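Side-chain contacts in Tv2483 (Treponema vincentii, PDB 6DET), which binds L-arginine with high selectivity and probably serves as the lipid-anchored substrate-binding component of an amino-acid ABC transporter in this treponeme: residues V105-E108 with R109-H112; A222-Q225 with A226-S229. All coordinates share one frame; numbering follows the deposited sequence.

Overall arrangement
Both contacts are local, between residues a few places apart, and both lie at the surface of the solute-binding protein. Contact 1 is the turn after strand 98-104 and supplies Arg109, a residue of the arginine pocket; contact 2 joins strand 215-223 to helix 228-243. Strands 98-104 and 215-223 pair antiparallel, and the contacts lie close together, their centres about 13 Å apart; they touch where Gln111 O packs against Gln225 NE2 at 3.0 Å. Each has an acid and a base three residues apart, Glu107 with Lys110 and Arg224 with Asp227. The lysine pair is exposed to solvent, whereas Arg224 is also salt-bridged to Asp97; the buried arginine of contact 1 serves the ligand instead.

Contact 1 of 2, residues V105-E108 with R109-H112; sequences VTEE and RKQH. With ARG (arginine), chain B.
Thr106 and Arg109 meet in a tight backbone turn in which Lys110 N bonds to Thr106 O, Gln111 N to Glu108 O and, inside the second half, His112 N to Arg109 O. This is the turn that carries the ligand-carboxylate arginine of a family 3 solute-binding protein. Thr106 braces the turn with its side chain: OG1 (chi1 71°) accepts from Arg109 N at 2.9 Å and also lies against Arg109 CG. From there Arg109 runs extended from CG to NE, and its guanidinium presents an edge to the bound arginine, whose carboxylate carbon lies in the guanidinium plane. The bonds are nearly straight: Arg109 NH1 to ligand O is 2.8 Å, and Arg109 NH2 to ligand OXT is 3.1 Å. Ser104 O also accepts from Arg109 NH1, and Phe103 makes a cation-pi contact, so the group is held from more than one direction. On the outside, Glu107 and Lys110 run alongside each other and join in a salt bridge, and Val105 CG1 packs on Lys110 CE at 3.9 Å. Poorly ordered Glu108 accepts only weakly from His112 NE2, while His112 ND1 is bonded to Glu88. The Glu107 chain bends at chi2 (-56°), and its OE2 takes Lys110 NZ on the syn side at 2.6 Å.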
# COMPACT_ATOMS: atom_id res chain seq x y z
N VAL A 105 1.08 7.79 1.16
CA VAL A 105 0.97 9.24 1.13
C VAL A 105 2.04 9.82 0.21
O VAL A 105 3.23 9.48 0.31
CB VAL A 105 1.10 9.83 2.54
CG1 VAL A 105 1.01 11.35 2.46
CG2 VAL A 105 0.02 9.26 3.44
N THR A 106 1.63 10.70 -0.71
CA THR A 106 2.54 11.54 -1.46
C THR A 106 1.99 12.95 -1.46
O THR A 106 0.79 13.18 -1.22
CB THR A 106 2.72 11.11 -2.93
OG1 THR A 106 1.52 11.41 -3.65
CG2 THR A 106 3.07 9.62 -3.05
N GLU A 107 2.88 13.90 -1.75
CA GLU A 107 2.43 15.29 -1.79
C GLU A 107 1.40 15.50 -2.90
O GLU A 107 0.38 16.16 -2.69
CB GLU A 107 3.64 16.22 -1.96
CG GLU A 107 4.50 16.31 -0.70
CD GLU A 107 3.72 16.73 0.54
OE1 GLU A 107 3.17 17.85 0.54
OE2 GLU A 107 3.63 15.93 1.49
N GLU A 108 1.65 14.93 -4.08
CA GLU A 108 0.68 15.00 -5.18
C GLU A 108 -0.68 14.45 -4.75
O GLU A 108 -1.73 15.06 -5.02
CB GLU A 108 1.21 14.22 -6.39
CG GLU A 108 0.18 13.77 -7.43
CD GLU A 108 -0.31 14.90 -8.32
OE1 GLU A 108 0.12 16.05 -8.11
OE2 GLU A 108 -1.11 14.62 -9.23
N ARG A 109 -0.70 13.30 -4.09
CA ARG A 109 -1.97 12.67 -3.72
C ARG A 109 -2.76 13.48 -2.69
O ARG A 109 -3.99 13.35 -2.63
CB ARG A 109 -1.71 11.27 -3.19
CG ARG A 109 -1.36 10.31 -4.29
CD ARG A 109 -0.95 8.95 -3.74
NE ARG A 109 -0.77 7.97 -4.84
CZ ARG A 109 -0.51 6.68 -4.66
NH1 ARG A 109 -0.38 6.19 -3.43
NH2 ARG A 109 -0.40 5.87 -5.73
N LYS A 110 -2.09 14.34 -1.92
CA LYS A 110 -2.81 15.24 -1.02
C LYS A 110 -3.76 16.16 -1.76
O LYS A 110 -4.73 16.66 -1.16
CB LYS A 110 -1.83 16.10 -0.18
CG LYS A 110 -1.08 15.28 0.86
CD LYS A 110 -0.07 16.12 1.68
CE LYS A 110 0.61 15.26 2.74
NZ LYS A 110 1.82 15.89 3.38
N GLN A 111 -3.50 16.43 -3.04
CA GLN A 111 -4.37 17.25 -3.87
C GLN A 111 -5.50 16.45 -4.52
O GLN A 111 -6.32 17.03 -5.22
CB GLN A 111 -3.58 17.94 -4.98
CG GLN A 111 -2.30 18.62 -4.55
CD GLN A 111 -2.53 19.68 -3.50
OE1 GLN A 111 -3.58 20.33 -3.48
NE2 GLN A 111 -1.56 19.85 -2.61
N HIS A 112 -5.53 15.13 -4.34
CA HIS A 112 -6.52 14.29 -5.01
C HIS A 112 -7.35 13.47 -4.05
O HIS A 112 -8.39 12.93 -4.47
CB HIS A 112 -5.83 13.30 -5.97
CG HIS A 112 -5.16 13.95 -7.14
ND1 HIS A 112 -5.60 13.79 -8.43
CD2 HIS A 112 -4.06 14.74 -7.21
CE1 HIS A 112 -4.82 14.46 -9.25
NE2 HIS A 112 -3.87 15.04 -8.54
N ARG B . 2.19 1.87 -2.11
CA ARG B . 1.64 1.62 -3.47
C ARG B . 0.75 2.80 -3.87
O ARG B . 0.30 3.54 -2.98
CB ARG B . 0.82 0.33 -3.50
CG ARG B . 1.64 -0.94 -3.29
CD ARG B . 0.80 -2.21 -3.24
NE ARG B . 0.17 -2.45 -4.52
CZ ARG B . -1.13 -2.30 -4.77
NH1 ARG B . -1.57 -2.51 -6.01
NH2 ARG B . -1.98 -1.92 -3.81
OXT ARG B . 0.48 2.98 -5.07

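Contact 2 of 2, residues A222-Q225 with A226-S229; sequences AFRQ and ADAS
Arg224 and Asp227 form a local salt bridge across a type I beta turn that leads from strand 215-223 into helix 228-243 at the surface of the protein. The turn is closed by the backbone bond from Asp227 N to Arg224 O, 3.1 Å long and close to straight. Asp227 stands at the N-cap position, yet its carboxylate makes no capping bond to the helix; it is also the centre of an inverse gamma turn, and its side chain goes back to the arginine. The Arg224 chain is bent at chi3 (-73°), which swings NE toward the Asp227 carboxylate. OD2 of Asp227 does the touching: Arg224 NE reaches it at 2.8 Å on the syn side, though well out of the carboxylate plane, and Arg224 NH2 adds a weak bond to the same oxygen at 3.2 Å. The guanidinium and carboxylate planes are 66° apart, so the groups do not pair in a common plane. A water bridges the two residues, accepting from Arg224 N at 2.9 Å and donating to Asp227 OD2 at 2.8 Å; it sits above one face of the guanidinium, near its edge. Elsewhere Arg224 NH2 has a salt bridge to Asp97, and NH1 bonds to Leu91 O and Ile96 O, while Gln225 O accepts from Arg114. The three donors at Asp227 OD2 would probably favour its ionised form, while Asp97 shares the charge of Arg224, and the guanidinium is fixed in rotation by partners on all three of its nitrogens.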
# COMPACT_ATOMS: atom_id res chain seq x y z
N ALA A 222 -7.18 6.01 1.82
CA ALA A 222 -7.55 7.17 1.00
C ALA A 222 -9.07 7.25 0.81
O ALA A 222 -9.72 6.24 0.49
CB ALA A 222 -6.88 7.09 -0.38
N PHE A 223 -9.61 8.46 0.94
CA PHE A 223 -11.04 8.74 0.87
C PHE A 223 -11.28 9.87 -0.12
O PHE A 223 -10.36 10.59 -0.50
CB PHE A 223 -11.60 9.13 2.24
CG PHE A 223 -11.59 8.01 3.22
CD1 PHE A 223 -10.41 7.64 3.84
CD2 PHE A 223 -12.75 7.31 3.52
CE1 PHE A 223 -10.38 6.62 4.73
CE2 PHE A 223 -12.71 6.26 4.42
CZ PHE A 223 -11.49 5.91 5.01
N ARG A 224 -12.55 10.06 -0.49
CA ARG A 224 -12.89 11.19 -1.34
C ARG A 224 -12.58 12.48 -0.60
O ARG A 224 -12.71 12.56 0.62
CB ARG A 224 -14.38 11.17 -1.70
CG ARG A 224 -14.76 10.15 -2.77
CD ARG A 224 -16.29 10.08 -2.99
NE ARG A 224 -16.93 9.41 -1.87
CZ ARG A 224 -17.16 8.11 -1.78
NH1 ARG A 224 -16.83 7.29 -2.79
NH2 ARG A 224 -17.71 7.61 -0.68
N GLN A 225 -12.19 13.50 -1.36
CA GLN A 225 -11.70 14.75 -0.78
C GLN A 225 -12.72 15.37 0.17
O GLN A 225 -12.37 15.85 1.26
CB GLN A 225 -11.35 15.74 -1.89
CG GLN A 225 -10.15 15.33 -2.68
CD GLN A 225 -9.99 16.12 -3.95
OE1 GLN A 225 -10.76 15.95 -4.91
NE2 GLN A 225 -9.01 17.00 -3.98
N ALA A 226 -13.99 15.38 -0.22
CA ALA A 226 -15.01 16.07 0.55
C ALA A 226 -15.45 15.31 1.80
O ALA A 226 -16.23 15.85 2.58
CB ALA A 226 -16.23 16.31 -0.34
N ASP A 227 -15.03 14.06 1.98
CA ASP A 227 -15.71 13.16 2.92
C ASP A 227 -15.09 13.24 4.32
O ASP A 227 -14.61 12.26 4.91
CB ASP A 227 -15.70 11.73 2.38
CG ASP A 227 -16.68 11.52 1.22
OD1 ASP A 227 -17.24 12.52 0.71
OD2 ASP A 227 -16.88 10.34 0.81
N ALA A 228 -15.15 14.44 4.89
CA ALA A 228 -14.52 14.70 6.18
C ALA A 228 -15.21 13.95 7.33
O ALA A 228 -14.54 13.40 8.21
CB ALA A 228 -14.50 16.20 6.44
N SER A 229 -16.55 13.90 7.36
CA SER A 229 -17.22 13.24 8.48
C SER A 229 -16.99 11.73 8.45
O SER A 229 -16.85 11.09 9.51
CB SER A 229 -18.73 13.55 8.45
OG SER A 229 -19.28 13.09 7.21
O HOH W 1 -14.66 8.58 0.78